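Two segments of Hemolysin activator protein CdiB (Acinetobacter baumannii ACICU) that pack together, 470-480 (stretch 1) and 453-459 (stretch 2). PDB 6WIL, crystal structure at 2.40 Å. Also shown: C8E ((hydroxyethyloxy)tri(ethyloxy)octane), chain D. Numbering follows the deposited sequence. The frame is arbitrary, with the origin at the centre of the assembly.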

# COMPACT_ATOMS: atom_id res chain seq x y z
N LEU A 470 -24.61 -14.74 -10.89
CA LEU A 470 -25.57 -14.03 -10.06
C LEU A 470 -24.83 -13.55 -8.83
O LEU A 470 -24.16 -14.35 -8.17
CB LEU A 470 -26.77 -14.90 -9.66
CG LEU A 470 -27.63 -15.45 -10.80
CD1 LEU A 470 -28.60 -16.48 -10.27
CD2 LEU A 470 -28.38 -14.34 -11.54
N MSE A 471 -24.93 -12.26 -8.55
CA MSE A 471 -24.26 -11.69 -7.39
C MSE A 471 -25.26 -11.03 -6.46
O MSE A 471 -26.26 -10.47 -6.91
CB MSE A 471 -23.19 -10.68 -7.82
CG MSE A 471 -22.08 -11.29 -8.65
SE MSE A 471 -20.81 -9.95 -9.31
CE MSE A 471 -19.62 -9.85 -7.75
N LEU A 472 -25.02 -11.14 -5.16
CA LEU A 472 -25.76 -10.37 -4.17
C LEU A 472 -25.17 -8.97 -4.09
O LEU A 472 -23.99 -8.77 -4.35
CB LEU A 472 -25.72 -11.06 -2.80
CG LEU A 472 -26.05 -12.55 -2.80
CD1 LEU A 472 -25.82 -13.14 -1.43
CD2 LEU A 472 -27.49 -12.81 -3.26
N SER A 473 -26.01 -7.99 -3.75
CA SER A 473 -25.58 -6.60 -3.73
C SER A 473 -26.38 -5.84 -2.69
O SER A 473 -27.55 -6.15 -2.43
CB SER A 473 -25.71 -5.94 -5.10
OG SER A 473 -27.01 -5.40 -5.30
N GLY A 474 -25.73 -4.85 -2.07
CA GLY A 474 -26.39 -3.90 -1.20
C GLY A 474 -25.62 -2.60 -1.24
O GLY A 474 -24.51 -2.53 -1.75
N ASP A 475 -26.26 -1.55 -0.71
CA ASP A 475 -25.58 -0.27 -0.56
C ASP A 475 -24.42 -0.38 0.42
O ASP A 475 -23.37 0.26 0.24
CB ASP A 475 -26.58 0.80 -0.10
CG ASP A 475 -27.25 1.49 -1.26
OD1 ASP A 475 -27.14 1.00 -2.40
OD2 ASP A 475 -27.88 2.54 -1.03
N ASN A 476 -24.58 -1.18 1.46
CA ASN A 476 -23.52 -1.50 2.40
C ASN A 476 -23.10 -2.95 2.19
O ASN A 476 -23.90 -3.78 1.75
CB ASN A 476 -23.96 -1.28 3.84
CG ASN A 476 -24.68 0.03 4.04
OD1 ASN A 476 -24.37 1.03 3.38
ND2 ASN A 476 -25.67 0.04 4.94
N GLY A 477 -21.84 -3.24 2.49
CA GLY A 477 -21.34 -4.58 2.26
C GLY A 477 -19.91 -4.71 2.74
O GLY A 477 -19.21 -3.72 2.98
N GLN A 478 -19.50 -5.96 2.88
CA GLN A 478 -18.13 -6.29 3.24
C GLN A 478 -17.89 -7.76 2.93
O GLN A 478 -18.81 -8.57 3.00
CB GLN A 478 -17.84 -6.00 4.72
CG GLN A 478 -18.55 -6.94 5.69
CD GLN A 478 -18.28 -6.59 7.14
OE1 GLN A 478 -17.14 -6.61 7.61
NE2 GLN A 478 -19.35 -6.28 7.87
N TYR A 479 -16.65 -8.08 2.58
CA TYR A 479 -16.24 -9.47 2.47
C TYR A 479 -14.93 -9.68 3.19
O TYR A 479 -14.13 -8.75 3.35
CB TYR A 479 -16.12 -9.94 1.00
CG TYR A 479 -15.08 -9.25 0.13
CD1 TYR A 479 -13.72 -9.47 0.32
CD2 TYR A 479 -15.47 -8.43 -0.91
CE1 TYR A 479 -12.77 -8.85 -0.48
CE2 TYR A 479 -14.54 -7.81 -1.72
CZ TYR A 479 -13.19 -8.02 -1.50
OH TYR A 479 -12.26 -7.41 -2.31
N VAL A 480 -14.71 -10.91 3.65
CA VAL A 480 -13.45 -11.31 4.24
C VAL A 480 -12.99 -12.60 3.55
O VAL A 480 -13.70 -13.61 3.59
CB VAL A 480 -13.54 -11.49 5.76
CG1 VAL A 480 -14.76 -12.32 6.15
CG2 VAL A 480 -12.26 -12.12 6.29
C1 C8E D . -15.91 4.95 9.29
C2 C8E D . -16.40 4.01 8.19
C3 C8E D . -15.22 3.27 7.57
C4 C8E D . -15.73 2.29 6.51
C5 C8E D . -16.48 1.15 7.18
C6 C8E D . -17.16 0.30 6.11
C7 C8E D . -17.25 -1.14 6.59
C8 C8E D . -18.60 -1.39 7.25
O9 C8E D . -19.27 -2.39 6.54
C10 C8E D . -20.54 -2.70 7.04
C11 C8E D . -21.26 -3.59 6.03
O12 C8E D . -21.85 -4.67 6.70
C13 C8E D . -22.75 -5.42 5.91
C14 C8E D . -23.35 -6.54 6.74
O15 C8E D . -22.49 -6.89 7.79
C16 C8E D . -22.91 -8.00 8.53
C17 C8E D . -21.73 -8.61 9.28
O18 C8E D . -21.27 -7.73 10.27
C19 C8E D . -20.41 -8.32 11.21
C20 C8E D . -19.06 -7.60 11.21
O21 C8E D . -19.24 -6.24 11.45
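Stretch 2, residues 453-459: DRFYIGG

Stretch 2 pairs with the first part of stretch 1 as a short antiparallel β-ladder, and then one aromatic ring, that of Phe455, carries the contact onward to the second strand of stretch 1. Residues 455-457 are extended, with phi from -97° to -134° and psi from 120° to 147°, and they run against strand 472-474 at 160° between N-to-C directions, with axes approaching to 4.8 Å. After Asp475, whose phi/psi of -64/-36 interrupts the extended conformation, strand 476-480 takes a different course: it lies at 41° to strand 455-457, and its axis comes no nearer than 6.7 Å.

The register is fixed by three pairs. Gly474 and Phe455 form a hydrogen-bonded pair, Phe455 N giving to Gly474 O at 2.9 Å and Gly474 N to Phe455 O at 3.2 Å. Two residues along, Leu472 and Ile457 repeat the pattern: Ile457 N donates to Leu472 O at 3.0 Å, while the return bond from Leu472 N to Ile457 O, 3.2 Å long, is weak, with an N-H...O angle of 133°. Between them sits the non-hydrogen-bonded pair Ser473 and Tyr456. Here the same carbonyls that accept the amide hydrogens also receive CA-H contacts, Ser473 CA to Phe455 O at 3.2 Å and Tyr456 CA to Leu472 O at 3.3 Å.

Side chains alternate between the two faces of this ladder. On the face of Ser473 and Tyr456, Ser473 CB rests over the face of the Tyr456 ring, 3.8 Å from its centroid. Ser473 OG also accepts a weak hydrogen bond from Arg454 NE at 3.2 Å. Selenomethionine Met471, just before the strand, points toward stretch 2; its CE lies 3.6 Å from Tyr456 CB and 3.2 Å from Gly458 O. Gly458 itself has phi/psi of 106/105, a conformation in which a CB would jam against the preceding carbonyl, which by itself calls for glycine.

The opposite face holds Leu472, Ile457 and Phe455. Leu472 CB meets Ile457 CG1 at 3.7 Å, an apolar contact directly across a hydrogen-bonded pair. Phe455 has the largest area covered by the other stretch, 123 Å² of it, although its ladder partner, Gly474, offers no side chain. The Phe455 ring instead reaches strand 476-480, where Gly477 CA sits over one face, 4.1 Å from the ring centroid. An ideal CB on Gly477 would fall 2.5 Å from Phe455 CD1, a clash, so the bare backbone is what admits the ring. Beyond it, Tyr479 points toward stretch 2 and brings CD2 to 3.5 Å from Phe455 CZ, the two planes inclined at 44°. Gln478, between these two residues, points away, and its NE2 donates to the detergent C8E at O12 and O15, both at 3.2 Å.

The rule to take from this contact is that backbone bonds set the register, while glycine at Gly477 makes room for an aromatic ring to join a second strand.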

# COMPACT_ATOMS: atom_id res chain seq x y z
N ASP A 453 -22.66 1.79 -7.98
CA ASP A 453 -21.97 2.13 -6.74
C ASP A 453 -22.14 1.09 -5.64
O ASP A 453 -21.56 1.25 -4.57
CB ASP A 453 -22.45 3.49 -6.22
CG ASP A 453 -21.68 4.65 -6.81
OD1 ASP A 453 -20.55 4.42 -7.30
OD2 ASP A 453 -22.19 5.79 -6.76
N ARG A 454 -22.92 0.04 -5.88
CA ARG A 454 -23.22 -0.91 -4.83
C ARG A 454 -22.06 -1.88 -4.60
O ARG A 454 -21.12 -1.97 -5.40
CB ARG A 454 -24.50 -1.68 -5.15
CG ARG A 454 -25.73 -0.81 -5.26
CD ARG A 454 -26.98 -1.63 -5.01
NE ARG A 454 -27.40 -2.39 -6.18
CZ ARG A 454 -28.41 -2.03 -6.97
NH1 ARG A 454 -29.11 -0.93 -6.71
NH2 ARG A 454 -28.74 -2.78 -8.02
N PHE A 455 -22.14 -2.60 -3.49
CA PHE A 455 -21.15 -3.59 -3.10
C PHE A 455 -21.66 -4.97 -3.52
O PHE A 455 -22.73 -5.40 -3.07
CB PHE A 455 -20.91 -3.53 -1.59
CG PHE A 455 -19.68 -4.27 -1.13
CD1 PHE A 455 -19.73 -5.63 -0.89
CD2 PHE A 455 -18.50 -3.59 -0.91
CE1 PHE A 455 -18.60 -6.30 -0.45
CE2 PHE A 455 -17.37 -4.26 -0.47
CZ PHE A 455 -17.42 -5.62 -0.24
N TYR A 456 -20.91 -5.65 -4.38
CA TYR A 456 -21.32 -6.92 -4.96
C TYR A 456 -20.45 -8.05 -4.42
O TYR A 456 -19.25 -7.86 -4.18
CB TYR A 456 -21.23 -6.87 -6.49
CG TYR A 456 -22.20 -5.88 -7.11
CD1 TYR A 456 -21.91 -4.52 -7.15
CD2 TYR A 456 -23.41 -6.31 -7.63
CE1 TYR A 456 -22.79 -3.61 -7.71
CE2 TYR A 456 -24.31 -5.41 -8.19
CZ TYR A 456 -24.00 -4.07 -8.22
OH TYR A 456 -24.89 -3.18 -8.78
N ILE A 457 -21.06 -9.20 -4.21
CA ILE A 457 -20.37 -10.39 -3.66
C ILE A 457 -20.74 -11.61 -4.49
O ILE A 457 -21.84 -11.70 -4.92
CB ILE A 457 -20.68 -10.57 -2.17
CG1 ILE A 457 -22.17 -10.73 -1.89
CG2 ILE A 457 -20.10 -9.44 -1.36
CD1 ILE A 457 -22.47 -10.85 -0.44
N GLY A 458 -19.80 -12.54 -4.61
CA GLY A 458 -19.95 -13.78 -5.39
C GLY A 458 -19.16 -13.70 -6.68
O GLY A 458 -19.60 -13.02 -7.57
N GLY A 459 -18.03 -14.39 -6.75
CA GLY A 459 -17.13 -14.37 -7.90
C GLY A 459 -15.68 -14.40 -7.46
O GLY A 459 -15.44 -14.36 -6.29